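Local coordinates for glycoside Hydrolase Family 43_12 (Metagenome, PDB 7JVH), which probably hydrolyses glycosidic bonds in xylose- or arabinose-containing plant glycans, as other glycoside hydrolases of family 43 do, at residues Ile126-Asn129 with Thr134-Met137; Phe178-Lys183 with Ile243-Gly248; Lys183-His188 with Asn272-Tyr277; Ile206-Leu211 with Gln215-Thr220; Val223-Gly228 with Val266-Asp271. All blocks are in the same frame, centred on the assembly; numbering follows the deposited sequence.

Contact 1. Residues Ile126-Asn129 with Thr134-Met137; sequences IHYN and TFYM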
# COMPACT_ATOMS: atom_id res chain seq x y z
N ILE A 126 -6.44 2.01 -12.50
CA ILE A 126 -7.64 2.85 -12.61
C ILE A 126 -7.63 3.56 -13.98
O ILE A 126 -6.58 3.80 -14.55
CB ILE A 126 -7.75 3.85 -11.43
CG1 ILE A 126 -9.15 4.48 -11.39
CG2 ILE A 126 -6.69 4.94 -11.50
CD1 ILE A 126 -9.35 5.47 -10.26
N HIS A 127 -8.82 3.83 -14.52
CA HIS A 127 -8.98 4.39 -15.85
C HIS A 127 -10.25 5.19 -15.93
O HIS A 127 -11.21 4.89 -15.23
CB HIS A 127 -9.07 3.27 -16.90
CG HIS A 127 -7.86 2.41 -16.97
ND1 HIS A 127 -6.81 2.72 -17.80
CD2 HIS A 127 -7.53 1.23 -16.37
CE1 HIS A 127 -5.86 1.80 -17.68
NE2 HIS A 127 -6.29 0.87 -16.84
N TYR A 128 -10.26 6.20 -16.80
CA TYR A 128 -11.47 6.91 -17.15
C TYR A 128 -11.71 6.77 -18.65
O TYR A 128 -10.87 7.15 -19.46
CB TYR A 128 -11.41 8.39 -16.77
CG TYR A 128 -12.59 9.16 -17.30
CD1 TYR A 128 -13.83 9.08 -16.68
CD2 TYR A 128 -12.47 9.95 -18.45
CE1 TYR A 128 -14.92 9.77 -17.18
CE2 TYR A 128 -13.56 10.65 -18.95
CZ TYR A 128 -14.78 10.55 -18.32
OH TYR A 128 -15.85 11.24 -18.80
N ASN A 129 -12.88 6.21 -18.99
CA ASN A 129 -13.32 6.08 -20.36
C ASN A 129 -14.19 7.28 -20.71
O ASN A 129 -15.34 7.39 -20.27
CB ASN A 129 -14.09 4.77 -20.53
CG ASN A 129 -14.52 4.53 -21.96
OD1 ASN A 129 -14.28 5.35 -22.85
ND2 ASN A 129 -15.15 3.40 -22.19
N THR A 134 -17.22 6.78 -17.89
CA THR A 134 -17.25 5.74 -16.87
C THR A 134 -15.86 5.45 -16.36
O THR A 134 -14.91 5.40 -17.14
CB THR A 134 -17.85 4.41 -17.40
OG1 THR A 134 -19.10 4.66 -18.06
CG2 THR A 134 -18.08 3.43 -16.24
N PHE A 135 -15.77 5.25 -15.04
CA PHE A 135 -14.52 4.86 -14.37
C PHE A 135 -14.44 3.33 -14.23
O PHE A 135 -15.45 2.64 -14.16
CB PHE A 135 -14.42 5.54 -13.00
CG PHE A 135 -14.20 7.03 -13.07
CD1 PHE A 135 -15.28 7.91 -13.21
CD2 PHE A 135 -12.92 7.56 -12.98
CE1 PHE A 135 -15.07 9.28 -13.27
CE2 PHE A 135 -12.71 8.93 -13.04
CZ PHE A 135 -13.79 9.79 -13.18
N TYR A 136 -13.20 2.83 -14.17
CA TYR A 136 -12.86 1.41 -14.10
C TYR A 136 -11.70 1.23 -13.13
O TYR A 136 -10.67 1.89 -13.25
CB TYR A 136 -12.43 0.93 -15.49
CG TYR A 136 -13.54 0.84 -16.50
CD1 TYR A 136 -13.88 1.92 -17.31
CD2 TYR A 136 -14.25 -0.35 -16.67
CE1 TYR A 136 -14.90 1.83 -18.24
CE2 TYR A 136 -15.27 -0.46 -17.61
CZ TYR A 136 -15.59 0.64 -18.40
OH TYR A 136 -16.59 0.56 -19.33
N MSE A 137 -11.88 0.33 -12.16
CA MSE A 137 -10.78 -0.12 -11.32
C MSE A 137 -10.60 -1.62 -11.55
O MSE A 137 -11.46 -2.42 -11.16
CB MSE A 137 -11.07 0.19 -9.84
CG MSE A 137 -9.84 0.23 -8.96
SE MSE A 137 -9.07 -1.54 -8.70
CE MSE A 137 -7.48 -1.39 -9.75
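The edge of the Tyr128 ring is turned toward the face of Phe135, its CD1 standing 3.5 Å above the Phe135 ring plane and over the ring centre. The two planes meet at 54°, an inclined edge-to-face pair. Tyr128 reaches this place with CG anti to its backbone N (chi1 172°), while Phe135, turned the other way with CG beside its N, lays its ring underneath. Replacing Phe135 by alanine would probably leave the edge of Tyr128 without its aromatic floor and open a gap beside Tyr74, which meets the same ring edge-to-face. On the other face of the sheet, the His127 ring has Tyr136 O at its edge, and the Tyr136 ring takes Asn129 CB at its edge, 3.8 Å from Tyr136 CE1, and also meets the ring of Phe178. The Tyr136 hydroxyl is bonded to Asn132 ND2, and that of Tyr128 to Asp133 OD1, so both phenol ends are tied to the connecting turn. In two hydrogen-bonded pairs, His127 and Tyr136 exchange bonds, His127 N to Tyr136 O being 3.0 Å; Asn129 and Thr134 do likewise, and the bond from Asn129 N to Thr134 O (2.9 Å) is nearly straight at 166°. Such an antiparallel hairpin, alternating aromatic residues to its two faces, joins the first two strands of a four-stranded blade in the five-bladed beta-propeller of family 43.

Contact 2. Residues Phe178-Lys183 with Ile243-Gly248; sequences FDDNGK and IYKKNG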
# COMPACT_ATOMS: atom_id res chain seq x y z
N PHE A 178 -8.92 2.24 -24.02
CA PHE A 178 -10.07 2.53 -24.86
C PHE A 178 -9.67 3.34 -26.09
O PHE A 178 -9.40 4.52 -25.99
CB PHE A 178 -11.12 3.28 -24.03
CG PHE A 178 -11.47 2.58 -22.75
CD1 PHE A 178 -12.24 1.43 -22.77
CD2 PHE A 178 -11.02 3.08 -21.52
CE1 PHE A 178 -12.56 0.77 -21.58
CE2 PHE A 178 -11.34 2.43 -20.33
CZ PHE A 178 -12.11 1.28 -20.36
N ASP A 179 -9.66 2.67 -27.25
CA ASP A 179 -9.22 3.26 -28.52
C ASP A 179 -10.26 4.26 -29.07
O ASP A 179 -11.26 4.53 -28.43
CB ASP A 179 -8.95 2.16 -29.54
CG ASP A 179 -7.84 2.50 -30.50
OD1 ASP A 179 -7.63 3.71 -30.78
OD2 ASP A 179 -7.16 1.56 -30.97
N ASP A 180 -9.97 4.84 -30.24
CA ASP A 180 -10.78 5.92 -30.84
C ASP A 180 -11.84 5.43 -31.85
O ASP A 180 -12.50 6.25 -32.47
CB ASP A 180 -9.88 7.01 -31.48
CG ASP A 180 -8.74 6.44 -32.30
OD1 ASP A 180 -8.95 5.42 -33.00
OD2 ASP A 180 -7.62 7.00 -32.21
N ASN A 181 -11.99 4.11 -31.98
CA ASN A 181 -12.98 3.50 -32.87
C ASN A 181 -13.98 2.68 -32.10
O ASN A 181 -14.53 1.74 -32.63
CB ASN A 181 -12.29 2.58 -33.90
CG ASN A 181 -11.25 1.67 -33.28
OD1 ASN A 181 -11.22 1.43 -32.08
ND2 ASN A 181 -10.38 1.16 -34.11
N GLY A 182 -14.21 2.98 -30.81
CA GLY A 182 -15.18 2.24 -30.02
C GLY A 182 -14.70 0.89 -29.53
O GLY A 182 -15.38 0.25 -28.73
N LYS A 183 -13.51 0.46 -29.97
CA LYS A 183 -12.93 -0.79 -29.50
C LYS A 183 -12.16 -0.59 -28.20
O LYS A 183 -11.48 0.42 -28.02
CB LYS A 183 -12.03 -1.38 -30.59
CG LYS A 183 -12.82 -1.80 -31.82
CD LYS A 183 -11.90 -2.46 -32.84
CE LYS A 183 -12.62 -2.94 -34.09
NZ LYS A 183 -13.28 -4.24 -33.84
N ILE A 243 -1.17 0.65 -21.83
CA ILE A 243 -1.25 1.18 -23.19
C ILE A 243 -1.63 2.65 -23.13
O ILE A 243 -2.52 3.04 -22.38
CB ILE A 243 -2.28 0.44 -24.06
CG1 ILE A 243 -2.00 -1.06 -24.13
CG2 ILE A 243 -2.31 1.02 -25.47
CD1 ILE A 243 -0.79 -1.44 -24.96
N TYR A 244 -0.92 3.46 -23.93
CA TYR A 244 -1.28 4.85 -24.19
C TYR A 244 -1.20 5.05 -25.69
O TYR A 244 -0.45 4.35 -26.37
CB TYR A 244 -0.32 5.82 -23.48
CG TYR A 244 -0.04 5.49 -22.02
CD1 TYR A 244 -0.93 5.86 -21.01
CD2 TYR A 244 1.12 4.82 -21.67
CE1 TYR A 244 -0.66 5.56 -19.70
CE2 TYR A 244 1.39 4.51 -20.34
CZ TYR A 244 0.50 4.88 -19.37
OH TYR A 244 0.79 4.56 -18.06
N LYS A 245 -1.99 5.98 -26.22
CA LYS A 245 -1.94 6.32 -27.64
C LYS A 245 -1.67 7.79 -27.76
O LYS A 245 -2.35 8.58 -27.14
CB LYS A 245 -3.25 5.97 -28.31
CG LYS A 245 -3.15 5.88 -29.83
CD LYS A 245 -4.52 5.56 -30.41
CE LYS A 245 -4.47 5.47 -31.91
NZ LYS A 245 -5.80 5.06 -32.44
N LYS A 246 -0.66 8.15 -28.57
CA LYS A 246 -0.24 9.53 -28.76
C LYS A 246 0.28 9.77 -30.18
O LYS A 246 1.17 9.07 -30.65
CB LYS A 246 0.85 9.87 -27.74
CG LYS A 246 1.03 11.36 -27.46
CD LYS A 246 1.97 11.56 -26.29
CE LYS A 246 2.51 12.98 -26.20
NZ LYS A 246 3.49 13.24 -27.30
N ASN A 247 -0.30 10.76 -30.86
CA ASN A 247 0.00 11.08 -32.28
C ASN A 247 -0.15 9.88 -33.19
O ASN A 247 0.69 9.63 -34.05
CB ASN A 247 1.42 11.66 -32.44
CG ASN A 247 1.69 12.80 -31.47
OD1 ASN A 247 2.79 12.91 -30.91
ND2 ASN A 247 0.70 13.66 -31.26
N GLY A 248 -1.22 9.11 -32.97
CA GLY A 248 -1.53 7.94 -33.78
C GLY A 248 -0.74 6.68 -33.50
O GLY A 248 -1.04 5.63 -34.07
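Lys245 NZ is held between two neighbouring carboxylates, at 2.8 Å from Asp179 OD1 and 2.7 Å from Asp180 OD2. Asp179 OD1 offers its syn lone pair; Asp180 OD2 is also met on the syn side, but with the ammonium 31° out of the carboxylate plane. The lysine chain, fully extended beyond CG, crosses both acid side chains at about a right angle. Tyr250 OH completes the grip, bonding to Lys245 NZ and to Asp179 OD2; behind these, Asp180 N donates to Asp179 OD1 from its anti side (2.7 Å), so this oxygen accepts twice. An Asx turn, Lys183 N on Asn181 OD1, shapes the loop behind. A methionine in place of Lys245 would probably leave two neighbouring carboxylates close together without the charge that offsets them. The result is a salt-bridge network between propeller blades: the turn linking strands 175-178 and 184-190 is tied to strand 239-246, the first strand of the next blade.

Contact 3. Residues Lys183-His188 with Asn272-Tyr277; sequences KAYLVH and NIYGPY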
# COMPACT_ATOMS: atom_id res chain seq x y z
N LYS A 183 -13.51 0.46 -29.97
CA LYS A 183 -12.93 -0.79 -29.50
C LYS A 183 -12.16 -0.59 -28.20
O LYS A 183 -11.48 0.42 -28.02
CB LYS A 183 -12.03 -1.38 -30.59
CG LYS A 183 -12.82 -1.80 -31.82
CD LYS A 183 -11.90 -2.46 -32.84
CE LYS A 183 -12.62 -2.94 -34.09
NZ LYS A 183 -13.28 -4.24 -33.84
N ALA A 184 -12.31 -1.56 -27.30
CA ALA A 184 -11.62 -1.57 -26.02
C ALA A 184 -10.71 -2.78 -25.94
O ALA A 184 -10.99 -3.83 -26.52
CB ALA A 184 -12.64 -1.61 -24.90
N TYR A 185 -9.61 -2.63 -25.21
CA TYR A 185 -8.61 -3.68 -25.07
C TYR A 185 -8.20 -3.85 -23.62
O TYR A 185 -8.48 -3.00 -22.77
CB TYR A 185 -7.41 -3.38 -25.96
CG TYR A 185 -7.81 -3.21 -27.40
CD1 TYR A 185 -7.98 -4.32 -28.23
CD2 TYR A 185 -8.05 -1.94 -27.95
CE1 TYR A 185 -8.36 -4.18 -29.55
CE2 TYR A 185 -8.43 -1.79 -29.27
CZ TYR A 185 -8.59 -2.92 -30.06
OH TYR A 185 -8.97 -2.77 -31.37
N LEU A 186 -7.56 -4.98 -23.34
CA LEU A 186 -7.10 -5.31 -22.01
C LEU A 186 -5.76 -5.98 -22.15
O LEU A 186 -5.61 -6.93 -22.91
CB LEU A 186 -8.10 -6.25 -21.35
CG LEU A 186 -7.82 -6.63 -19.90
CD1 LEU A 186 -9.10 -7.10 -19.24
CD2 LEU A 186 -6.70 -7.68 -19.77
N VAL A 187 -4.77 -5.46 -21.42
CA VAL A 187 -3.44 -6.01 -21.43
C VAL A 187 -3.11 -6.51 -20.03
O VAL A 187 -3.59 -5.95 -19.02
CB VAL A 187 -2.40 -4.98 -21.92
CG1 VAL A 187 -2.18 -3.88 -20.88
CG2 VAL A 187 -1.13 -5.70 -22.35
N HIS A 188 -2.32 -7.58 -19.95
CA HIS A 188 -1.93 -8.14 -18.67
C HIS A 188 -0.67 -8.96 -18.80
O HIS A 188 -0.24 -9.27 -19.92
CB HIS A 188 -3.08 -8.95 -18.06
CG HIS A 188 -3.32 -10.27 -18.73
ND1 HIS A 188 -2.85 -11.46 -18.21
CD2 HIS A 188 -4.00 -10.60 -19.85
CE1 HIS A 188 -3.21 -12.46 -19.00
NE2 HIS A 188 -3.91 -11.97 -20.01
N ASN A 272 -0.02 -0.23 -34.52
CA ASN A 272 -1.31 -0.91 -34.41
C ASN A 272 -1.47 -1.54 -33.02
O ASN A 272 -0.49 -1.97 -32.40
CB ASN A 272 -1.41 -1.94 -35.54
CG ASN A 272 -2.44 -3.03 -35.30
OD1 ASN A 272 -2.13 -4.05 -34.68
ND2 ASN A 272 -3.63 -2.87 -35.85
N ILE A 273 -2.71 -1.59 -32.52
CA ILE A 273 -2.97 -2.06 -31.16
C ILE A 273 -2.38 -3.45 -30.88
O ILE A 273 -1.86 -3.70 -29.79
CB ILE A 273 -4.48 -2.05 -30.82
CG1 ILE A 273 -4.71 -2.40 -29.33
CG2 ILE A 273 -5.26 -3.03 -31.69
CD1 ILE A 273 -4.00 -1.47 -28.37
N TYR A 274 -2.48 -4.34 -31.87
CA TYR A 274 -1.90 -5.69 -31.83
C TYR A 274 -0.50 -5.69 -32.44
O TYR A 274 0.23 -6.68 -32.33
CB TYR A 274 -2.75 -6.68 -32.64
CG TYR A 274 -4.06 -7.09 -32.00
CD1 TYR A 274 -4.07 -7.98 -30.94
CD2 TYR A 274 -5.28 -6.62 -32.49
CE1 TYR A 274 -5.26 -8.39 -30.36
CE2 TYR A 274 -6.47 -7.01 -31.91
CZ TYR A 274 -6.46 -7.90 -30.85
OH TYR A 274 -7.65 -8.30 -30.26
N GLY A 275 -0.16 -4.58 -33.10
CA GLY A 275 0.92 -4.51 -34.09
C GLY A 275 2.19 -4.86 -33.35
O GLY A 275 2.19 -4.85 -32.11
N PRO A 276 3.29 -5.19 -34.05
CA PRO A 276 4.54 -5.55 -33.37
C PRO A 276 4.98 -4.38 -32.49
O PRO A 276 5.01 -3.25 -32.96
CB PRO A 276 5.51 -5.84 -34.51
CG PRO A 276 4.89 -5.27 -35.74
CD PRO A 276 3.41 -5.18 -35.51
N TYR A 277 5.23 -4.65 -31.21
CA TYR A 277 5.70 -3.65 -30.26
C TYR A 277 7.21 -3.78 -30.18
O TYR A 277 7.71 -4.83 -29.80
CB TYR A 277 5.07 -3.87 -28.89
CG TYR A 277 3.65 -3.38 -28.80
CD1 TYR A 277 3.35 -2.06 -28.43
CD2 TYR A 277 2.60 -4.22 -29.10
CE1 TYR A 277 2.04 -1.62 -28.36
CE2 TYR A 277 1.29 -3.79 -29.03
CZ TYR A 277 1.01 -2.49 -28.66
OH TYR A 277 -0.30 -2.06 -28.60
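Tyr185 and Ile273 meet where two neighbouring blades of the beta-propeller lie against each other: the tyrosine comes from strand 184-190 of one blade, the isoleucine from the loop after strand 265-270 of the next. The main interaction is a CH-pi contact. Ile273 CG1 sits over the centre of the Tyr185 ring, 3.6 Å from the centroid and only 10° off the ring normal. With CG1 anti to the backbone N of Ile273 (chi1 -174°), CG2 is left to extend along the same ring toward its phenolic end, 3.7 Å from Tyr185 CZ. Both branches of the isoleucine are thus spent on one aromatic face.

The second kind of contact is aromatic. Tyr185 turns an edge toward the face of Tyr274 in an offset edge-to-face pair with planes at 85°; Tyr185 CE1 and Tyr274 CE2 are 4.1 Å apart, so this is a looser touch than the first. Tyr274 OH is bonded to Thr220 O, which ties the second ring to the blade of Tyr185.

No hydrogen bond joins the two segments directly; the polar groups instead shape the loop that presents Ile273. Gly275 N donates to Asn272 O at 2.7 Å, closing the turn. Across its mouth, Tyr277 OH gives its hydrogen to Ile273 O, which lies in the plane of the Tyr277 ring, 2.6 Å from that hydroxyl.

Contact 4. Residues Ile206-Leu211 with Gln215-Thr220; sequences IWEYDL and QIIPGT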
# COMPACT_ATOMS: atom_id res chain seq x y z
N ILE A 206 -2.44 -9.23 -24.76
CA ILE A 206 -3.52 -8.29 -25.00
C ILE A 206 -4.78 -9.03 -25.46
O ILE A 206 -4.69 -10.07 -26.12
CB ILE A 206 -3.11 -7.20 -26.00
CG1 ILE A 206 -4.14 -6.08 -26.04
CG2 ILE A 206 -2.89 -7.78 -27.41
CD1 ILE A 206 -3.64 -4.85 -26.79
N TRP A 207 -5.94 -8.49 -25.09
CA TRP A 207 -7.26 -9.01 -25.45
C TRP A 207 -8.12 -7.84 -25.88
O TRP A 207 -8.01 -6.76 -25.32
CB TRP A 207 -7.97 -9.60 -24.23
CG TRP A 207 -7.33 -10.79 -23.60
CD1 TRP A 207 -6.30 -10.79 -22.72
CD2 TRP A 207 -7.73 -12.16 -23.75
NE1 TRP A 207 -6.01 -12.07 -22.32
CE2 TRP A 207 -6.87 -12.93 -22.95
CE3 TRP A 207 -8.72 -12.80 -24.50
CZ2 TRP A 207 -6.97 -14.32 -22.87
CZ3 TRP A 207 -8.82 -14.19 -24.42
CH2 TRP A 207 -7.94 -14.94 -23.62
N GLU A 208 -9.00 -8.07 -26.85
CA GLU A 208 -10.11 -7.17 -27.13
C GLU A 208 -11.10 -7.34 -25.97
O GLU A 208 -11.25 -8.43 -25.43
CB GLU A 208 -10.78 -7.50 -28.47
CG GLU A 208 -11.69 -6.40 -29.00
CD GLU A 208 -12.16 -6.66 -30.44
OE1 GLU A 208 -11.47 -7.40 -31.18
OE2 GLU A 208 -13.22 -6.13 -30.85
N TYR A 209 -11.76 -6.24 -25.60
CA TYR A 209 -12.64 -6.19 -24.43
C TYR A 209 -14.03 -5.79 -24.88
O TYR A 209 -14.20 -4.91 -25.72
CB TYR A 209 -12.08 -5.19 -23.41
CG TYR A 209 -12.78 -5.13 -22.05
CD1 TYR A 209 -12.43 -5.99 -21.01
CD2 TYR A 209 -13.75 -4.16 -21.79
CE1 TYR A 209 -13.05 -5.91 -19.77
CE2 TYR A 209 -14.38 -4.07 -20.55
CZ TYR A 209 -14.02 -4.95 -19.54
OH TYR A 209 -14.65 -4.86 -18.31
N ASP A 210 -15.03 -6.47 -24.32
CA ASP A 210 -16.43 -6.23 -24.62
C ASP A 210 -17.00 -5.32 -23.54
O ASP A 210 -17.13 -5.74 -22.39
CB ASP A 210 -17.19 -7.56 -24.68
CG ASP A 210 -18.63 -7.38 -25.13
OD1 ASP A 210 -19.31 -6.43 -24.65
OD2 ASP A 210 -19.11 -8.17 -25.97
N LEU A 211 -17.35 -4.09 -23.93
CA LEU A 211 -17.81 -3.06 -23.00
C LEU A 211 -19.18 -3.39 -22.43
O LEU A 211 -19.43 -3.15 -21.26
CB LEU A 211 -17.80 -1.69 -23.66
CG LEU A 211 -16.39 -1.23 -24.06
CD1 LEU A 211 -16.42 -0.34 -25.30
CD2 LEU A 211 -15.68 -0.54 -22.91
N GLN A 215 -16.10 -8.27 -20.26
CA GLN A 215 -15.40 -9.54 -20.37
C GLN A 215 -14.57 -9.51 -21.65
O GLN A 215 -14.96 -8.86 -22.63
CB GLN A 215 -16.41 -10.70 -20.42
CG GLN A 215 -15.79 -12.08 -20.42
CD GLN A 215 -15.00 -12.36 -19.17
OE1 GLN A 215 -13.77 -12.19 -19.15
NE2 GLN A 215 -15.69 -12.78 -18.10
N ILE A 216 -13.41 -10.18 -21.63
CA ILE A 216 -12.57 -10.34 -22.81
C ILE A 216 -13.31 -11.15 -23.87
O ILE A 216 -14.19 -11.95 -23.53
CB ILE A 216 -11.19 -10.97 -22.47
CG1 ILE A 216 -11.30 -12.30 -21.70
CG2 ILE A 216 -10.36 -10.00 -21.63
CD1 ILE A 216 -11.75 -13.49 -22.51
N ILE A 217 -13.00 -10.90 -25.15
CA ILE A 217 -13.56 -11.66 -26.25
C ILE A 217 -12.65 -12.86 -26.52
O ILE A 217 -11.48 -12.69 -26.87
CB ILE A 217 -13.74 -10.82 -27.55
CG1 ILE A 217 -14.81 -9.75 -27.35
CG2 ILE A 217 -14.16 -11.71 -28.72
CD1 ILE A 217 -14.30 -8.46 -26.75
N PRO A 218 -13.14 -14.11 -26.34
CA PRO A 218 -12.36 -15.31 -26.66
C PRO A 218 -11.84 -15.34 -28.09
O PRO A 218 -12.55 -14.95 -29.00
CB PRO A 218 -13.36 -16.44 -26.41
CG PRO A 218 -14.33 -15.88 -25.42
CD PRO A 218 -14.47 -14.43 -25.78
N GLY A 219 -10.59 -15.77 -28.27
CA GLY A 219 -9.92 -15.81 -29.56
C GLY A 219 -9.19 -14.55 -29.99
O GLY A 219 -8.54 -14.54 -31.02
N THR A 220 -9.27 -13.49 -29.18
CA THR A 220 -8.65 -12.20 -29.51
C THR A 220 -7.31 -11.99 -28.80
O THR A 220 -6.68 -10.96 -28.99
CB THR A 220 -9.58 -11.01 -29.19
OG1 THR A 220 -9.78 -10.91 -27.77
CG2 THR A 220 -10.93 -11.16 -29.89
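Trp207 and Ile216 form the tightly packed side of a beta hairpin joining the last two strands of a propeller blade, 203-210 and 215-226. Ile216 lies over one face of the indole, its CG1 3.8 Å above the ring plane and displaced toward the rim. With CG1 between its backbone N and carbonyl carbon (chi1 53°), CG2 presses on Trp207 CB at 3.6 Å. Trp207 NE1 is bonded to His188 NE2, which probably limits the ring's rotation. Along the backbones, Ile217 N bonds to Glu208 O (3.0 Å) and Asp210 N to Gln215 O (2.9 Å); the return bond from Gln215 N is weak. Ile217 CD1 packs on the strand backbone, 3.2 Å from Asp210 N.

Looser and nearer solvent are the Glu208 side chain and the type II turn from Ile217 to Thr220, with exposed Pro218 and Gly219 at its middle. Thr220 OG1 accepts from Glu208 N at 3.1 Å and donates in the carbonyl plane to a lone pair of Ile217 O, 2.6 Å away.

Contact 5. Residues Val223-Gly228 with Val266-Asp271; sequences VIVNGG and VIFKAD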
# COMPACT_ATOMS: atom_id res chain seq x y z
N VAL A 223 0.10 -12.60 -27.62
CA VAL A 223 1.30 -12.20 -26.89
C VAL A 223 1.98 -11.08 -27.68
O VAL A 223 2.39 -11.29 -28.82
CB VAL A 223 2.28 -13.36 -26.67
CG1 VAL A 223 3.53 -12.86 -25.97
CG2 VAL A 223 1.63 -14.49 -25.87
N ILE A 224 2.09 -9.90 -27.07
CA ILE A 224 2.70 -8.72 -27.69
C ILE A 224 4.12 -8.41 -27.20
O ILE A 224 4.88 -7.76 -27.90
CB ILE A 224 1.81 -7.46 -27.58
CG1 ILE A 224 1.28 -7.27 -26.16
CG2 ILE A 224 0.65 -7.55 -28.57
CD1 ILE A 224 0.58 -5.94 -25.99
N VAL A 225 4.46 -8.89 -26.01
CA VAL A 225 5.85 -8.94 -25.55
C VAL A 225 6.13 -10.28 -24.91
O VAL A 225 5.37 -10.73 -24.08
CB VAL A 225 6.19 -7.83 -24.53
CG1 VAL A 225 7.63 -7.98 -24.06
CG2 VAL A 225 5.98 -6.45 -25.14
N ASN A 226 7.25 -10.90 -25.32
CA ASN A 226 7.72 -12.14 -24.73
C ASN A 226 9.02 -11.95 -23.95
O ASN A 226 10.08 -11.72 -24.55
CB ASN A 226 7.88 -13.22 -25.79
CG ASN A 226 8.07 -14.60 -25.19
OD1 ASN A 226 7.73 -14.84 -24.02
ND2 ASN A 226 8.63 -15.51 -25.99
N GLY A 227 8.93 -12.03 -22.61
CA GLY A 227 10.09 -11.91 -21.75
C GLY A 227 10.37 -10.49 -21.27
O GLY A 227 10.36 -10.22 -20.06
N GLY A 228 10.64 -9.60 -22.24
CA GLY A 228 10.99 -8.21 -21.98
C GLY A 228 11.53 -7.50 -23.21
O GLY A 228 11.25 -7.92 -24.34
N VAL A 266 10.28 0.07 -18.68
CA VAL A 266 10.70 0.01 -20.06
C VAL A 266 9.53 0.45 -20.92
O VAL A 266 8.40 0.51 -20.44
CB VAL A 266 11.19 -1.40 -20.43
CG1 VAL A 266 12.33 -1.81 -19.53
CG2 VAL A 266 10.06 -2.42 -20.35
N ILE A 267 9.80 0.75 -22.20
CA ILE A 267 8.81 1.35 -23.09
C ILE A 267 8.95 0.78 -24.51
O ILE A 267 10.06 0.66 -25.05
CB ILE A 267 8.94 2.89 -23.13
CG1 ILE A 267 7.77 3.52 -23.89
CG2 ILE A 267 10.26 3.31 -23.76
CD1 ILE A 267 6.46 3.54 -23.12
N PHE A 268 7.79 0.46 -25.10
CA PHE A 268 7.64 -0.12 -26.43
C PHE A 268 6.67 0.75 -27.21
O PHE A 268 5.80 1.38 -26.61
CB PHE A 268 7.00 -1.51 -26.33
CG PHE A 268 7.82 -2.53 -25.59
CD1 PHE A 268 7.72 -2.67 -24.21
CD2 PHE A 268 8.67 -3.38 -26.29
CE1 PHE A 268 8.47 -3.62 -23.55
CE2 PHE A 268 9.43 -4.33 -25.61
CZ PHE A 268 9.32 -4.45 -24.24
N LYS A 269 6.78 0.75 -28.54
CA LYS A 269 5.78 1.38 -29.40
C LYS A 269 5.37 0.51 -30.60
O LYS A 269 6.12 -0.38 -31.02
CB LYS A 269 6.24 2.77 -29.85
CG LYS A 269 7.22 2.79 -31.01
CD LYS A 269 7.69 4.21 -31.32
CE LYS A 269 8.71 4.23 -32.44
NZ LYS A 269 8.08 4.32 -33.80
N ALA A 270 4.17 0.77 -31.14
CA ALA A 270 3.64 0.08 -32.31
C ALA A 270 2.71 0.96 -33.11
O ALA A 270 2.14 1.91 -32.58
CB ALA A 270 2.91 -1.19 -31.89
N ASP A 271 2.54 0.61 -34.40
CA ASP A 271 1.66 1.34 -35.32
C ASP A 271 0.22 0.85 -35.27
O ASP A 271 -0.66 1.43 -35.91
CB ASP A 271 2.19 1.25 -36.75
CG ASP A 271 3.55 1.91 -36.92
OD1 ASP A 271 3.83 2.96 -36.28
OD2 ASP A 271 4.36 1.40 -37.70
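Val225 is turned with CG1 anti to its backbone N (chi1 178°), which places CG2 beside that N and lets both methyls point at Phe268. Phe268 in turn has CG anti to its carbonyl carbon, at chi1 -64°, and sends its ring out to meet them, the two side chains coming from opposite directions. Val225 CG2 stands over the middle of the ring, 3.9 Å from the centroid and 8° off the normal, a CH-pi contact almost straight down on the face. CG1 of Val225 reaches Phe268 CZ at 3.9 Å, at the far end of the ring. At the edge, and in the ring plane, lies the backbone of Gly228, whose C is likewise 3.9 Å from Phe268 CZ. The pair bridges two blades of the beta-propeller, strand 215-226 at the margin of one facing strand 265-270 inside the next. The nearest CA atoms of the two segments, those of Gly228 and Val266, are 8.4 Å apart, so side chains rather than a shared ladder span the seam, and no hydrogen bond joins residues 223-228 to 266-271. Val225 belongs to a classic beta bulge, in which it and Ile224 both face Ile204. Leu252, on strand 249-255, packs against Val225 as well.

How the contacts relate
Contacts 1 and 4 each lie within one blade, as hairpins held by backbone ladders, whereas contacts 2, 3 and 5 join the blade that ends with strand 215-226 to the one that begins with strand 239-246. Their chemistry follows their place. Contacts 3 and 5, both buried, work by aliphatic carbons over aromatic faces; contact 2, at a partly exposed turn, relies on charge. Contact 1 is also buried, while contact 4 has one side turned outward. Contacts 2 and 3 share Lys183, with centres about 9 Å apart, and contacts 4 and 5 both use strand 215-226. Contact 1 belongs to the preceding blade and touches contact 2 by packing, and contact 4 through Leu211.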